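Local structure of cysteine hydrolase (Pseudomonas syringae pv. phaseolicola 1448A, 3IRV) at residues P52-V65 with T209-Y221. The protein is probably a hydrolase of the isochorismatase-like cysteine hydrolase family, its natural substrate not established. Residues are numbered along the deposited sequence; the frame is centred on the assembly and turned at random.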
ATOM      1  N   PRO A  52     -24.737   3.374  -0.478  1.00 14.99           N
ATOM      2  CA  PRO A  52     -24.343   1.955  -0.494  1.00 15.94           C
ATOM      3  C   PRO A  52     -23.805   1.451   0.840  1.00 13.74           C
ATOM      4  O   PRO A  52     -24.114   0.324   1.221  1.00 14.29           O
ATOM      5  CB  PRO A  52     -23.237   1.875  -1.554  1.00 18.04           C
ATOM      6  CG  PRO A  52     -23.017   3.232  -2.059  1.00 23.70           C
ATOM      7  CD  PRO A  52     -24.092   4.148  -1.562  1.00 16.46           C
ATOM      8  N   ILE A  53     -23.004   2.265   1.529  1.00 13.70           N
ATOM      9  CA  ILE A  53     -22.535   1.843   2.860  1.00 13.16           C
ATOM     10  C   ILE A  53     -23.720   1.640   3.839  1.00 12.83           C
ATOM     11  O   ILE A  53     -23.760   0.643   4.585  1.00 14.97           O
ATOM     12  CB  ILE A  53     -21.428   2.775   3.409  1.00 13.49           C
ATOM     13  CG1 ILE A  53     -20.205   2.720   2.479  1.00 14.46           C
ATOM     14  CG2 ILE A  53     -21.020   2.341   4.819  1.00 15.08           C
ATOM     15  CD1 ILE A  53     -19.121   3.643   2.870  1.00 13.01           C
ATOM     16  N   GLN A  54     -24.710   2.542   3.815  1.00 13.10           N
ATOM     17  CA  GLN A  54     -25.881   2.369   4.696  1.00 15.64           C
ATOM     18  C   GLN A  54     -26.582   1.024   4.446  1.00 16.43           C
ATOM     19  O   GLN A  54     -26.920   0.289   5.395  1.00 16.06           O
ATOM     20  CB  GLN A  54     -26.867   3.516   4.475  1.00 14.25           C
ATOM     21  CG  GLN A  54     -26.444   4.838   5.032  1.00 15.65           C
ATOM     22  CD  GLN A  54     -27.450   5.934   4.713  1.00 19.40           C
ATOM     23  OE1 GLN A  54     -28.042   5.952   3.629  1.00 21.09           O
ATOM     24  NE2 GLN A  54     -27.626   6.873   5.650  1.00 18.99           N
ATOM     25  N   LYS A  55     -26.778   0.690   3.173  1.00 13.72           N
ATOM     26  CA  LYS A  55     -27.379  -0.597   2.801  1.00 18.02           C
ATOM     27  C   LYS A  55     -26.522  -1.769   3.278  1.00 18.68           C
ATOM     28  O   LYS A  55     -27.037  -2.750   3.813  1.00 17.67           O
ATOM     29  CB  LYS A  55     -27.588  -0.672   1.288  1.00 18.02           C
ATOM     30  CG  LYS A  55     -28.593   0.326   0.743  1.00 26.09           C
ATOM     31  CD  LYS A  55     -28.746   0.105  -0.754  1.00 38.70           C
ATOM     32  CE  LYS A  55     -29.985   0.791  -1.314  1.00 52.34           C
ATOM     33  NZ  LYS A  55     -29.740   2.239  -1.531  1.00 54.66           N
ATOM     34  N   LEU A  56     -25.211  -1.644   3.085  1.00 15.16           N
ATOM     35  CA  LEU A  56     -24.263  -2.662   3.508  1.00 13.34           C
ATOM     36  C   LEU A  56     -24.349  -2.910   5.001  1.00 14.91           C
ATOM     37  O   LEU A  56     -24.413  -4.079   5.434  1.00 15.31           O
ATOM     38  CB  LEU A  56     -22.830  -2.258   3.140  1.00 10.88           C
ATOM     39  CG  LEU A  56     -21.741  -3.209   3.643  1.00 14.93           C
ATOM     40  CD1 LEU A  56     -21.874  -4.615   3.018  1.00 17.51           C
ATOM     41  CD2 LEU A  56     -20.382  -2.580   3.343  1.00 14.44           C
ATOM     42  N   LEU A  57     -24.358  -1.827   5.794  1.00 13.44           N
ATOM     43  CA  LEU A  57     -24.351  -1.978   7.254  1.00 12.44           C
ATOM     44  C   LEU A  57     -25.670  -2.584   7.756  1.00 15.07           C
ATOM     45  O   LEU A  57     -25.665  -3.446   8.625  1.00 17.60           O
ATOM     46  CB  LEU A  57     -24.015  -0.658   7.975  1.00 14.35           C
ATOM     47  CG  LEU A  57     -22.663  -0.052   7.548  1.00 15.91           C
ATOM     48  CD1 LEU A  57     -22.289   1.155   8.406  1.00 19.80           C
ATOM     49  CD2 LEU A  57     -21.538  -1.097   7.575  1.00 22.44           C
ATOM     50  N   GLN A  58     -26.778  -2.181   7.150  1.00 15.36           N
ATOM     51  CA  GLN A  58     -28.074  -2.751   7.497  1.00 18.29           C
ATOM     52  C   GLN A  58     -28.074  -4.264   7.225  1.00 19.02           C
ATOM     53  O   GLN A  58     -28.514  -5.038   8.074  1.00 21.38           O
ATOM     54  CB  GLN A  58     -29.171  -2.024   6.733  1.00 21.64           C
ATOM     55  CG  GLN A  58     -30.566  -2.571   6.926  1.00 29.27           C
ATOM     56  CD  GLN A  58     -31.567  -1.911   5.978  1.00 37.63           C
ATOM     57  OE1 GLN A  58     -31.326  -1.793   4.764  1.00 41.44           O
ATOM     58  NE2 GLN A  58     -32.698  -1.478   6.528  1.00 46.93           N
ATOM     59  N   ALA A  59     -27.542  -4.687   6.079  1.00 14.87           N
ATOM     60  CA  ALA A  59     -27.483  -6.136   5.786  1.00 17.49           C
ATOM     61  C   ALA A  59     -26.531  -6.892   6.700  1.00 20.13           C
ATOM     62  O   ALA A  59     -26.848  -7.987   7.170  1.00 19.31           O
ATOM     63  CB  ALA A  59     -27.137  -6.394   4.344  1.00 19.33           C
ATOM     64  N   ALA A  60     -25.381  -6.276   6.991  1.00 15.05           N
ATOM     65  CA  ALA A  60     -24.367  -6.899   7.822  1.00 15.22           C
ATOM     66  C   ALA A  60     -24.919  -7.139   9.231  1.00 14.61           C
ATOM     67  O   ALA A  60     -24.832  -8.256   9.755  1.00 17.95           O
ATOM     68  CB  ALA A  60     -23.111  -6.012   7.867  1.00 13.63           C
ATOM     69  N   ARG A  61     -25.514  -6.105   9.829  1.00 14.32           N
ATOM     70  CA  ARG A  61     -26.027  -6.246  11.189  1.00 18.06           C
ATOM     71  C   ARG A  61     -27.144  -7.295  11.247  1.00 19.85           C
ATOM     72  O   ARG A  61     -27.207  -8.070  12.198  1.00 22.40           O
ATOM     73  CB  ARG A  61     -26.468  -4.901  11.766  1.00 17.68           C
ATOM     74  CG  ARG A  61     -25.337  -3.874  11.851  1.00 15.23           C
ATOM     75  CD  ARG A  61     -25.711  -2.725  12.782  1.00 17.56           C
ATOM     76  NE  ARG A  61     -24.766  -1.612  12.660  1.00 18.74           N
ATOM     77  CZ  ARG A  61     -24.952  -0.563  11.866  1.00 21.18           C
ATOM     78  NH1 ARG A  61     -26.074  -0.455  11.151  1.00 19.96           N
ATOM     79  NH2 ARG A  61     -24.015   0.384  11.789  1.00 17.89           N
ATOM     80  N   ALA A  62     -27.969  -7.352  10.198  1.00 18.27           N
ATOM     81  CA  ALA A  62     -29.056  -8.344  10.122  1.00 23.73           C
ATOM     82  C   ALA A  62     -28.519  -9.785  10.064  1.00 23.57           C
ATOM     83  O   ALA A  62     -29.163 -10.734  10.557  1.00 26.20           O
ATOM     84  CB  ALA A  62     -29.951  -8.054   8.922  1.00 21.17           C
ATOM     85  N   ALA A  63     -27.340  -9.958   9.469  1.00 20.15           N
ATOM     86  CA  ALA A  63     -26.757 -11.282   9.352  1.00 17.50           C
ATOM     87  C   ALA A  63     -25.703 -11.581  10.422  1.00 18.12           C
ATOM     88  O   ALA A  63     -24.968 -12.583  10.308  1.00 19.33           O
ATOM     89  CB  ALA A  63     -26.164 -11.452   7.966  1.00 21.32           C
ATOM     90  N   GLN A  64     -25.601 -10.692  11.414  1.00 21.48           N
ATOM     91  CA  GLN A  64     -24.633 -10.826  12.511  1.00 25.87           C
ATOM     92  C   GLN A  64     -23.187 -10.790  11.983  1.00 26.02           C
ATOM     93  O   GLN A  64     -22.289 -11.461  12.515  1.00 25.76           O
ATOM     94  CB  GLN A  64     -24.908 -12.099  13.341  1.00 30.08           C
ATOM     95  CG  GLN A  64     -25.913 -11.937  14.481  1.00 44.22           C
ATOM     96  CD  GLN A  64     -27.248 -11.373  14.037  1.00 61.17           C
ATOM     97  OE1 GLN A  64     -27.902 -11.919  13.144  1.00 70.93           O
ATOM     98  NE2 GLN A  64     -27.660 -10.271  14.658  1.00 71.45           N
ATOM     99  N   VAL A  65     -22.983 -10.021  10.912  1.00 17.91           N
ATOM    100  CA  VAL A  65     -21.649  -9.791  10.369  1.00 16.79           C
ATOM    101  C   VAL A  65     -21.120  -8.546  11.112  1.00 17.96           C
ATOM    102  O   VAL A  65     -21.759  -7.488  11.082  1.00 16.46           O
ATOM    103  CB  VAL A  65     -21.679  -9.537   8.843  1.00 18.38           C
ATOM    104  CG1 VAL A  65     -20.321  -9.010   8.345  1.00 16.23           C
ATOM    105  CG2 VAL A  65     -22.050 -10.822   8.090  1.00 18.61           C
ATOM    106  N   THR A 209     -19.280  -5.354  -6.242  1.00 13.90           N
ATOM    107  CA  THR A 209     -20.167  -4.247  -5.855  1.00 12.00           C
ATOM    108  C   THR A 209     -20.798  -4.475  -4.495  1.00 12.93           C
ATOM    109  O   THR A 209     -20.929  -5.629  -4.019  1.00 15.44           O
ATOM    110  CB  THR A 209     -21.317  -4.039  -6.862  1.00 15.55           C
ATOM    111  OG1 THR A 209     -22.107  -5.229  -6.903  1.00 17.15           O
ATOM    112  CG2 THR A 209     -20.750  -3.740  -8.246  1.00 16.34           C
ATOM    113  N   THR A 210     -21.228  -3.372  -3.883  1.00 13.54           N
ATOM    114  CA  THR A 210     -21.964  -3.450  -2.626  1.00 15.93           C
ATOM    115  C   THR A 210     -23.183  -4.364  -2.745  1.00 15.47           C
ATOM    116  O   THR A 210     -23.391  -5.234  -1.891  1.00 16.88           O
ATOM    117  CB  THR A 210     -22.421  -2.056  -2.168  1.00 14.62           C
ATOM    118  OG1 THR A 210     -21.274  -1.221  -2.045  1.00 14.87           O
ATOM    119  CG2 THR A 210     -23.110  -2.118  -0.815  1.00 17.11           C
ATOM    120  N   ALA A 211     -23.943  -4.190  -3.830  1.00 13.75           N
ATOM    121  CA  ALA A 211     -25.167  -4.996  -4.036  1.00 15.35           C
ATOM    122  C   ALA A 211     -24.854  -6.482  -4.085  1.00 15.78           C
ATOM    123  O   ALA A 211     -25.547  -7.286  -3.465  1.00 18.39           O
ATOM    124  CB  ALA A 211     -25.914  -4.566  -5.298  1.00 17.11           C
ATOM    125  N   GLU A 212     -23.794  -6.852  -4.803  1.00 18.32           N
ATOM    126  CA  GLU A 212     -23.462  -8.281  -4.875  0.50 17.39           C
ATOM    127  C   GLU A 212     -22.971  -8.826  -3.552  1.00 19.54           C
ATOM    128  O   GLU A 212     -23.324  -9.949  -3.182  1.00 18.06           O
ATOM    129  CB  GLU A 212     -22.489  -8.652  -6.006  0.50 20.04           C
ATOM    130  CG  GLU A 212     -21.745 -10.025  -5.820  0.50 17.77           C
ATOM    131  CD  GLU A 212     -22.646 -11.297  -5.644  0.50 19.24           C
ATOM    132  OE1 GLU A 212     -23.893 -11.285  -5.847  0.50 15.60           O
ATOM    133  OE2 GLU A 212     -22.066 -12.351  -5.297  0.50 24.73           O
ATOM    134  N   VAL A 213     -22.183  -8.055  -2.809  1.00 16.66           N
ATOM    135  CA  VAL A 213     -21.771  -8.558  -1.501  1.00 14.87           C
ATOM    136  C   VAL A 213     -22.939  -8.714  -0.502  1.00 17.56           C
ATOM    137  O   VAL A 213     -22.976  -9.672   0.274  1.00 18.65           O
ATOM    138  CB  VAL A 213     -20.565  -7.747  -0.936  1.00 15.78           C
ATOM    139  CG1 VAL A 213     -20.991  -6.658   0.014  1.00 16.82           C
ATOM    140  CG2 VAL A 213     -19.554  -8.703  -0.281  1.00 20.19           C
ATOM    141  N   ILE A 214     -23.904  -7.801  -0.568  1.00 16.67           N
ATOM    142  CA  ILE A 214     -25.124  -7.892   0.243  1.00 17.54           C
ATOM    143  C   ILE A 214     -25.895  -9.173  -0.099  1.00 20.28           C
ATOM    144  O   ILE A 214     -26.317  -9.907   0.797  1.00 18.39           O
ATOM    145  CB  ILE A 214     -26.005  -6.634   0.060  1.00 20.55           C
ATOM    146  CG1 ILE A 214     -25.343  -5.426   0.754  1.00 14.42           C
ATOM    147  CG2 ILE A 214     -27.446  -6.867   0.573  1.00 19.23           C
ATOM    148  CD1 ILE A 214     -26.033  -4.091   0.494  1.00 15.67           C
ATOM    149  N   ARG A 215     -26.032  -9.465  -1.389  1.00 17.71           N
ATOM    150  CA  ARG A 215     -26.719 -10.687  -1.833  1.00 19.95           C
ATOM    151  C   ARG A 215     -26.034 -11.940  -1.330  1.00 21.62           C
ATOM    152  O   ARG A 215     -26.682 -12.900  -0.889  1.00 21.86           O
ATOM    153  CB  ARG A 215     -26.787 -10.716  -3.352  1.00 22.80           C
ATOM    154  CG  ARG A 215     -27.757  -9.695  -3.873  1.00 34.43           C
ATOM    155  CD  ARG A 215     -28.144  -9.950  -5.298  1.00 41.77           C
ATOM    156  NE  ARG A 215     -27.843  -8.801  -6.145  1.00 32.83           N
ATOM    157  CZ  ARG A 215     -26.807  -8.761  -6.981  1.00 48.88           C
ATOM    158  NH1 ARG A 215     -25.986  -9.825  -7.099  1.00 22.09           N
ATOM    159  NH2 ARG A 215     -26.598  -7.660  -7.698  1.00 47.53           N
ATOM    160  N   ARG A 216     -24.706 -11.902  -1.374  1.00 17.61           N
ATOM    161  CA  ARG A 216     -23.874 -13.007  -0.945  0.50 22.51           C
ATOM    162  C   ARG A 216     -23.984 -13.220   0.564  1.00 22.56           C
ATOM    163  O   ARG A 216     -24.005 -14.362   1.039  1.00 27.34           O
ATOM    164  CB  ARG A 216     -22.428 -12.734  -1.355  0.50 22.11           C
ATOM    165  CG  ARG A 216     -21.675 -13.962  -1.749  0.50 25.27           C
ATOM    166  CD  ARG A 216     -20.207 -13.639  -1.905  0.50 21.68           C
ATOM    167  NE  ARG A 216     -19.908 -13.042  -3.200  0.50 21.06           N
ATOM    168  CZ  ARG A 216     -18.744 -12.485  -3.519  0.50 18.76           C
ATOM    169  NH1 ARG A 216     -18.575 -11.970  -4.728  0.50 18.15           N
ATOM    170  NH2 ARG A 216     -17.755 -12.434  -2.628  0.50 16.65           N
ATOM    171  N   ILE A 217     -24.081 -12.114   1.312  1.00 19.66           N
ATOM    172  CA  ILE A 217     -24.272 -12.163   2.762  1.00 22.05           C
ATOM    173  C   ILE A 217     -25.662 -12.742   3.099  1.00 27.72           C
ATOM    174  O   ILE A 217     -25.794 -13.632   3.956  1.00 29.06           O
ATOM    175  CB  ILE A 217     -24.123 -10.748   3.400  1.00 21.59           C
ATOM    176  CG1 ILE A 217     -22.641 -10.337   3.469  1.00 22.27           C
ATOM    177  CG2 ILE A 217     -24.746 -10.688   4.795  1.00 25.53           C
ATOM    178  CD1 ILE A 217     -22.423  -8.859   3.844  1.00 20.81           C
ATOM    179  N   GLU A 218     -26.691 -12.249   2.405  1.00 24.96           N
ATOM    180  CA  GLU A 218     -28.076 -12.709   2.624  1.00 27.71           C
ATOM    181  C   GLU A 218     -28.276 -14.196   2.302  1.00 25.90           C
ATOM    182  O   GLU A 218     -29.028 -14.891   2.989  1.00 30.87           O
ATOM    183  CB  GLU A 218     -29.051 -11.850   1.819  1.00 29.58           C
ATOM    184  CG  GLU A 218     -29.177 -10.432   2.343  1.00 27.98           C
ATOM    185  CD  GLU A 218     -29.886  -9.491   1.372  1.00 24.83           C
ATOM    186  OE1 GLU A 218     -30.030  -9.832   0.176  1.00 33.21           O
ATOM    187  OE2 GLU A 218     -30.287  -8.400   1.806  1.00 28.81           O
ATOM    188  N   SER A 219     -27.595 -14.674   1.269  1.00 24.41           N
ATOM    189  CA  SER A 219     -27.731 -16.062   0.817  1.00 29.60           C
ATOM    190  C   SER A 219     -27.005 -17.036   1.734  1.00 35.34           C
ATOM    191  O   SER A 219     -27.434 -18.174   1.907  1.00 37.87           O
ATOM    192  CB  SER A 219     -27.202 -16.204  -0.605  1.00 34.90           C
ATOM    193  OG  SER A 219     -27.970 -15.405  -1.489  1.00 46.41           O
ATOM    194  N   ALA A 220     -25.902 -16.585   2.318  1.00 37.80           N
ATOM    195  CA  ALA A 220     -25.113 -17.410   3.231  1.00 42.97           C
ATOM    196  C   ALA A 220     -25.739 -17.494   4.622  1.00 49.11           C
ATOM    197  O   ALA A 220     -25.450 -18.415   5.387  1.00 53.47           O
ATOM    198  CB  ALA A 220     -23.710 -16.873   3.328  1.00 42.09           C
ATOM    199  N   TYR A 221     -26.586 -16.521   4.942  1.00 54.85           N
ATOM    200  CA  TYR A 221     -27.243 -16.452   6.238  1.00 60.18           C
ATOM    201  C   TYR A 221     -28.620 -17.106   6.168  1.00 64.81           C
ATOM    202  O   TYR A 221     -28.875 -18.109   6.838  1.00 72.42           O
ATOM    203  CB  TYR A 221     -27.350 -14.991   6.686  1.00 60.09           C
ATOM    204  CG  TYR A 221     -27.875 -14.792   8.092  1.00 62.79           C
ATOM    205  CD1 TYR A 221     -29.198 -14.392   8.310  1.00 62.92           C
ATOM    206  CD2 TYR A 221     -27.051 -14.991   9.205  1.00 61.78           C
ATOM    207  CE1 TYR A 221     -29.694 -14.201   9.598  1.00 62.43           C
ATOM    208  CE2 TYR A 221     -27.538 -14.803  10.504  1.00 63.68           C
ATOM    209  CZ  TYR A 221     -28.860 -14.406  10.688  1.00 61.76           C
ATOM    210  OH  TYR A 221     -29.356 -14.214  11.956  1.00 63.14           O
TER
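P52, in the first turn of helix 50-62, packs its CB against T210 at the beginning of helix 210-220. The two helices run nearly parallel, the axes of the segments 52-62 and 210-220 diverging by 10° and approaching to 9.8 Å. Both lie against the parallel sheet of the isochorismatase-type alpha/beta fold, L56 touching V25 of strand 23-28 and V213 touching L170 of strand 166-170. T210 CG2 stands 3.3 Å from P52 O, a carbonyl already engaged by L56 N, while T210 OG1 is hydrogen-bonded to D172. K55 contributes its stem: CB meets I214 CD1, and the ammonium end leads away. L56 is a knob in the hole formed by T210, V213, I214 and I217. Its CG lies trans to the backbone N (chi1 175°), and the CD1 branch reaches V213 CG1 at 3.7 Å. I214 extends its CD1 to the L56 backbone N, and its CG2 branch meets the methyl of A59, CB to CG2 3.8 Å. The A63 methyl touches I217 CG2 at 3.6 Å. Y221, poorly ordered at the end of the modelled chain, turns its ring over this helix terminus, and A63 CA makes a CH-pi contact 3.7 Å from the Y221 ring centroid, almost on the ring normal. Q64, at positive phi, is the C-prime residue of a Schellman motif, with V65 N bonded to A60 O and Q64 N to R61 O. Its side chain bends at chi2, bringing OE1 to 3.0 Å from Y221 OH, with the amide and ring planes 46° apart. V65 CG2 approaches I217 CG2 more loosely, at 4.3 Å.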